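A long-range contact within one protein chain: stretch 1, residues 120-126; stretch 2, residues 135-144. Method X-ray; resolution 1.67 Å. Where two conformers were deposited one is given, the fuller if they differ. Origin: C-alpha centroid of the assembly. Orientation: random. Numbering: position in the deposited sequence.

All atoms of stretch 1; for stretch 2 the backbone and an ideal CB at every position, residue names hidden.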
ATOM      1  N   GLN B 120       5.451  32.412 -23.027  1.00  8.15           N
ATOM      2  CA  GLN B 120       4.080  32.914 -22.747  1.00  6.89           C
ATOM      3  C   GLN B 120       3.806  32.936 -21.258  1.00  7.51           C
ATOM      4  O   GLN B 120       3.218  33.873 -20.737  1.00  8.17           O
ATOM      5  CB  GLN B 120       3.002  32.067 -23.395  1.00  7.73           C
ATOM      6  CG  GLN B 120       2.619  32.341 -24.709  1.00 12.85           C
ATOM      7  CD  GLN B 120       1.438  31.400 -25.000  1.00 14.90           C
ATOM      8  OE1 GLN B 120       1.602  30.197 -24.910  1.00 19.08           O
ATOM      9  NE2 GLN B 120       0.297  31.926 -25.156  1.00  8.99           N
ATOM     10  N   GLN B 121       4.305  31.912 -20.540  1.00  5.82           N
ATOM     11  CA  GLN B 121       4.137  31.856 -19.080  1.00  4.99           C
ATOM     12  C   GLN B 121       4.889  32.984 -18.380  1.00  6.35           C
ATOM     13  O   GLN B 121       4.352  33.551 -17.449  1.00  6.33           O
ATOM     14  CB  GLN B 121       4.524  30.482 -18.558  1.00  5.20           C
ATOM     15  CG  GLN B 121       3.515  29.447 -19.038  1.00  5.94           C
ATOM     16  CD  GLN B 121       3.890  28.004 -19.015  1.00  7.38           C
ATOM     17  OE1 GLN B 121       3.006  27.178 -19.130  1.00  8.98           O
ATOM     18  NE2 GLN B 121       5.153  27.664 -18.739  1.00  7.30           N
ATOM     19  N   ARG B 122       6.086  33.362 -18.844  1.00  5.89           N
ATOM     20  CA  ARG B 122       6.805  34.479 -18.279  1.00  4.76           C
ATOM     21  C   ARG B 122       6.059  35.824 -18.503  1.00  5.05           C
ATOM     22  O   ARG B 122       6.003  36.683 -17.628  1.00  6.63           O
ATOM     23  CB  ARG B 122       8.192  34.548 -18.887  1.00  5.35           C
ATOM     24  CG  ARG B 122       9.076  33.369 -18.438  1.00  4.60           C
ATOM     25  CD  ARG B 122      10.334  33.326 -19.244  1.00  6.04           C
ATOM     26  NE  ARG B 122      11.203  32.236 -18.808  1.00  5.22           N
ATOM     27  CZ  ARG B 122      11.905  31.450 -19.616  1.00  5.13           C
ATOM     28  NH1 ARG B 122      11.875  31.638 -20.946  1.00  7.57           N
ATOM     29  NH2 ARG B 122      12.673  30.466 -19.093  1.00  5.37           N
ATOM     30  N   ASP B 123       5.453  35.950 -19.677  1.00  5.56           N
ATOM     31  CA  ASP B 123       4.671  37.153 -19.944  1.00  5.67           C
ATOM     32  C   ASP B 123       3.455  37.260 -19.039  1.00  6.42           C
ATOM     33  O   ASP B 123       3.199  38.325 -18.486  1.00  6.60           O
ATOM     34  CB  ASP B 123       4.216  37.189 -21.380  1.00  5.83           C
ATOM     35  CG  ASP B 123       5.301  37.632 -22.339  1.00 13.62           C
ATOM     36  OD1 ASP B 123       6.363  38.158 -21.899  1.00 11.81           O
ATOM     37  OD2 ASP B 123       5.050  37.534 -23.572  1.00 15.19           O
ATOM     38  N   ILE B 124       2.754  36.138 -18.863  1.00  5.80           N
ATOM     39  CA  ILE B 124       1.619  36.101 -17.960  1.00  5.36           C
ATOM     40  C   ILE B 124       2.051  36.370 -16.532  1.00  5.62           C
ATOM     41  O   ILE B 124       1.380  37.096 -15.774  1.00  6.98           O
ATOM     42  CB  ILE B 124       0.814  34.782 -18.073  1.00  5.04           C
ATOM     43  CG1 ILE B 124       0.192  34.683 -19.463  1.00  6.12           C
ATOM     44  CG2 ILE B 124      -0.265  34.723 -16.965  1.00  6.78           C
ATOM     45  CD1 ILE B 124      -0.320  33.275 -19.806  1.00  8.20           C
ATOM     46  N   LEU B 125       3.158  35.744 -16.107  1.00  5.60           N
ATOM     47  CA  LEU B 125       3.690  36.012 -14.773  1.00  5.88           C
ATOM     48  C   LEU B 125       3.928  37.496 -14.545  1.00  6.00           C
ATOM     49  O   LEU B 125       3.583  38.044 -13.494  1.00  6.05           O
ATOM     50  CB  LEU B 125       4.982  35.236 -14.532  1.00  6.13           C
ATOM     51  CG  LEU B 125       5.691  35.445 -13.210  1.00  9.26           C
ATOM     52  CD1 LEU B 125       4.833  35.020 -12.087  1.00 12.28           C
ATOM     53  CD2 LEU B 125       6.988  34.615 -13.227  1.00 14.21           C
ATOM     54  N   GLU B 126       4.545  38.138 -15.521  1.00  6.05           N
ATOM     55  CA  GLU B 126       4.838  39.573 -15.388  1.00  6.97           C
ATOM     56  C   GLU B 126       3.549  40.383 -15.272  1.00  6.36           C
ATOM     57  O   GLU B 126       3.437  41.269 -14.425  1.00  7.55           O
ATOM     58  CB  GLU B 126       5.622  40.059 -16.613  1.00  7.75           C
ATOM     59  CG  GLU B 126       6.162  41.445 -16.478  1.00 12.90           C
ATOM     60  CD  GLU B 126       7.164  41.845 -17.586  1.00 20.46           C
ATOM     61  OE1 GLU B 126       7.815  40.963 -18.196  1.00 21.55           O
ATOM     62  OE2 GLU B 126       7.290  43.068 -17.803  1.00 27.14           O
ATOM     63  N   UNK B 135      -2.445  34.325  -7.234  1.00  6.54           N
ATOM     64  CA  UNK B 135      -2.852  32.977  -7.631  1.00  5.54           C
ATOM     65  C   UNK B 135      -2.429  32.572  -9.039  1.00  5.47           C
ATOM     66  O   UNK B 135      -1.973  31.463  -9.282  1.00  6.68           O
ATOM     67  CB  UNK B 135      -4.373  32.858  -7.520  1.00  5.54           C
ATOM     68  N   UNK B 136      -2.534  33.522  -9.963  1.00  4.64           N
ATOM     69  CA  UNK B 136      -2.090  33.299 -11.328  1.00  4.38           C
ATOM     70  C   UNK B 136      -0.593  33.276 -11.390  1.00  5.70           C
ATOM     71  O   UNK B 136      -0.020  32.405 -12.033  1.00  5.67           O
ATOM     72  CB  UNK B 136      -2.643  34.371 -12.269  1.00  4.38           C
ATOM     73  N   UNK B 137       0.064  34.212 -10.685  1.00  5.57           N
ATOM     74  CA  UNK B 137       1.525  34.236 -10.634  0.50  5.36           C
ATOM     75  C   UNK B 137       2.103  32.912 -10.172  1.00  5.47           C
ATOM     76  O   UNK B 137       3.066  32.405 -10.755  1.00  6.18           O
ATOM     77  CB  UNK B 137       2.003  35.356  -9.708  0.50  5.36           C
ATOM     78  N   UNK B 138       1.540  32.382  -9.103  1.00  5.26           N
ATOM     79  CA  UNK B 138       2.031  31.179  -8.465  1.00  5.93           C
ATOM     80  C   UNK B 138       1.933  30.024  -9.433  1.00  6.18           C
ATOM     81  O   UNK B 138       2.772  29.182  -9.463  1.00  6.26           O
ATOM     82  CB  UNK B 138       1.255  30.880  -7.181  1.00  5.93           C
ATOM     83  N   UNK B 139       0.841  29.947 -10.189  1.00  5.50           N
ATOM     84  CA  UNK B 139       0.692  28.882 -11.189  1.00  5.23           C
ATOM     85  C   UNK B 139       1.765  28.965 -12.260  1.00  4.48           C
ATOM     86  O   UNK B 139       2.378  27.972 -12.614  1.00  6.27           O
ATOM     87  CB  UNK B 139      -0.691  28.951 -11.839  1.00  5.23           C
ATOM     88  N   UNK B 140       1.991  30.160 -12.779  1.00  3.73           N
ATOM     89  CA  UNK B 140       3.016  30.354 -13.811  1.00  4.29           C
ATOM     90  C   UNK B 140       4.392  29.983 -13.271  1.00  4.14           C
ATOM     91  O   UNK B 140       5.186  29.367 -13.976  1.00  4.91           O
ATOM     92  CB  UNK B 140       3.016  31.801 -14.307  1.00  4.29           C
ATOM     93  N   UNK B 141       4.662  30.341 -12.008  1.00  5.87           N
ATOM     94  CA  UNK B 141       5.924  30.024 -11.379  1.00  6.45           C
ATOM     95  C   UNK B 141       6.196  28.525 -11.358  1.00  5.94           C
ATOM     96  O   UNK B 141       7.288  28.051 -11.716  1.00  5.05           O
ATOM     97  CB  UNK B 141       5.949  30.581  -9.954  1.00  6.45           C
ATOM     98  N   UNK B 142       5.178  27.790 -10.951  1.00  6.52           N
ATOM     99  CA  UNK B 142       5.255  26.331 -10.932  1.00  6.08           C
ATOM    100  C   UNK B 142       5.552  25.811 -12.339  1.00  5.88           C
ATOM    101  O   UNK B 142       6.421  24.946 -12.513  1.00  6.10           O
ATOM    102  CB  UNK B 142       3.955  25.726 -10.398  1.00  6.08           C
ATOM    103  N   UNK B 143       4.816  26.278 -13.341  1.00  4.50           N
ATOM    104  CA  UNK B 143       4.985  25.773 -14.683  1.00  4.93           C
ATOM    105  C   UNK B 143       6.362  26.075 -15.249  1.00  5.52           C
ATOM    106  O   UNK B 143       7.016  25.224 -15.868  1.00  6.48           O
ATOM    107  CB  UNK B 143       3.907  26.359 -15.597  1.00  4.93           C
ATOM    108  N   UNK B 144       6.838  27.299 -15.004  1.00  6.39           N
ATOM    109  CA  UNK B 144       8.135  27.741 -15.514  1.00  5.35           C
ATOM    110  C   UNK B 144       9.239  26.901 -14.898  1.00  5.57           C
ATOM    111  O   UNK B 144      10.120  26.378 -15.591  1.00  5.33           O
ATOM    112  CB  UNK B 144       8.364  29.225 -15.220  1.00  5.35           C
TER

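Both stretches are helical. Their axes approach to 8.7 Å and run nearly antiparallel, at 153° between N-to-C directions, so stretch 2 should meet stretch 1 through residues spaced three or four apart. The CA of Gln121 lies 5.6 Å from the CA of position 140, and the CA of Leu125 lies 5.0 Å from the CA of position 137; these pairs set the register.

Position 135 has helical angles (-61/-40) and nothing of stretch 1 within 5.5 Å of its ideal CB. The contact leaves the choice open; the residue is Gly135.

At position 136 the CA-to-CB bond points sideways, and the ideal CB is 5.3 Å from Ile124 CG2. A small or medium side chain with a methyl group could close that gap, so valine, threonine or isoleucine would all suit. It is Thr136, in the m rotamer, and its CG2 reaches Ile124 CG2 at 3.8 Å.

Position 137 is tighter. Its ideal CB is already 3.7 Å from Leu125 CD1, and with the CA atoms so near each other, a small residue such as glycine, alanine or serine fits easily. Ser137 is found. Its CB packs on Leu125 CD1, which also lies 3.4 Å from the backbone O of Ser137. In the conformer given, OG is 2.9 Å from the O of water 1, which in turn donates to Leu125 O at 3.2 Å from its own O. This water bridge links the helices, which share no direct hydrogen bond.

Positions 138 and 139 have no atom of stretch 1 within 5.5 Å of the ideal CB; the first points away, the second sideways. Stretch 1 restricts neither, so small, apolar or polar side chains would do. They are Ala138 and Leu139, neither touching stretch 1.

Position 140 points toward stretch 1, its ideal CB 3.8 Å from Gln121 O, 4.0 Å from Leu125 CB and 5.1 Å from Ile124 CG2. Gln121 O already accepts the Leu125 N hydrogen bond (2.8 Å) within its helix, and the surroundings are otherwise largely aliphatic, favouring a flexible apolar chain: leucine or methionine. The residue is Met140, modelled as selenomethionine. Its CG lies 3.8 Å from Ile124 CG2, and SE lies 3.8 Å from Gln121 CG.

Position 141 points away, its ideal CB 5.0 Å from Leu125 CD1, and position 142 is out of reach. Stretch 1 sets little limit at either, so small or polar side chains are among those that fit. Ser141 and Asp142 occupy them; both side chains have hydrogen bonds elsewhere in the structure.

Position 143 again points toward stretch 1, with Gln121 NE2 3.6 Å from the ideal CB. A polar chain or one that turns aside could fit. Tyr143 does the latter: its end leads away, while Gln121 OE1 meets the ring edge at 3.4 Å from CD2.

Position 144 points sideways, its ideal CB 5.0 Å from Gln121 NE2 and 5.3 Å from Arg122 CG. That spacing invites a longer aliphatic chain, leucine, isoleucine or methionine. Ile144 reaches inward: CG1 is 3.8 Å from Gln121 CB, while CD1 is 3.9 Å from both Arg122 CG and Leu125 CD2.

Stretch 2, residues 135-144: GTSALMSDYI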
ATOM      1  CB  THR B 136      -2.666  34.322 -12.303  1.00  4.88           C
ATOM      2  OG1 THR B 136      -4.086  34.238 -12.279  1.00  5.63           O
ATOM      3  CG2 THR B 136      -2.150  34.118 -13.775  1.00  4.50           C
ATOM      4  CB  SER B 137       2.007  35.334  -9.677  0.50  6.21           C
ATOM      5  OG  SER B 137       1.827  36.595 -10.273  0.50  3.62           O
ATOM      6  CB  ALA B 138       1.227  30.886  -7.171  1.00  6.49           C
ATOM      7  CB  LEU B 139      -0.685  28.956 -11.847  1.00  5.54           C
ATOM      8  CG  LEU B 139      -1.101  27.780 -12.730  1.00  8.33           C
ATOM      9  CD1 LEU B 139      -1.151  26.495 -11.854  1.00  8.39           C
ATOM     10  CD2 LEU B 139      -2.459  27.935 -13.456  1.00  8.58           C
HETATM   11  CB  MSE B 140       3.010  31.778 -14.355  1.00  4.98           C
HETATM   12  CG  MSE B 140       1.778  32.183 -15.105  1.00  4.64           C
HETATM   13 SE   MSE B 140       1.211  31.161 -16.589  1.00  5.57          SE
HETATM   14  CE  MSE B 140       0.109  29.898 -15.585  1.00  4.47           C
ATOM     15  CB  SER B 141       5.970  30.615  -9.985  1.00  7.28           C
ATOM     16  OG  SER B 141       7.119  30.210  -9.255  1.00  9.50           O
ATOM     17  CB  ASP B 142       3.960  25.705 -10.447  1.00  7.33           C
ATOM     18  CG  ASP B 142       3.738  25.863  -8.952  1.00  9.40           C
ATOM     19  OD1 ASP B 142       4.661  26.265  -8.222  1.00 13.29           O
ATOM     20  OD2 ASP B 142       2.666  25.501  -8.506  1.00 13.62           O
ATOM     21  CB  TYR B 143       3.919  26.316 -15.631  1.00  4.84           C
ATOM     22  CG  TYR B 143       2.480  25.817 -15.385  1.00  4.07           C
ATOM     23  CD1 TYR B 143       2.146  25.013 -14.287  1.00  7.44           C
ATOM     24  CD2 TYR B 143       1.492  26.136 -16.248  1.00  6.11           C
ATOM     25  CE1 TYR B 143       0.843  24.529 -14.084  1.00  8.10           C
ATOM     26  CE2 TYR B 143       0.160  25.710 -16.025  1.00  8.47           C
ATOM     27  CZ  TYR B 143      -0.135  24.907 -14.941  1.00  8.54           C
ATOM     28  OH  TYR B 143      -1.404  24.474 -14.774  1.00 10.15           O
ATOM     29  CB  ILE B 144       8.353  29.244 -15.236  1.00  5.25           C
ATOM     30  CG1 ILE B 144       7.425  30.096 -16.118  1.00  5.68           C
ATOM     31  CG2 ILE B 144       9.813  29.633 -15.468  1.00  6.57           C
ATOM     32  CD1 ILE B 144       7.259  31.498 -15.605  1.00  5.55           C
TER
HETATM   33  O   HOH W   1       4.376  37.876 -10.382  1.00 25.99           O
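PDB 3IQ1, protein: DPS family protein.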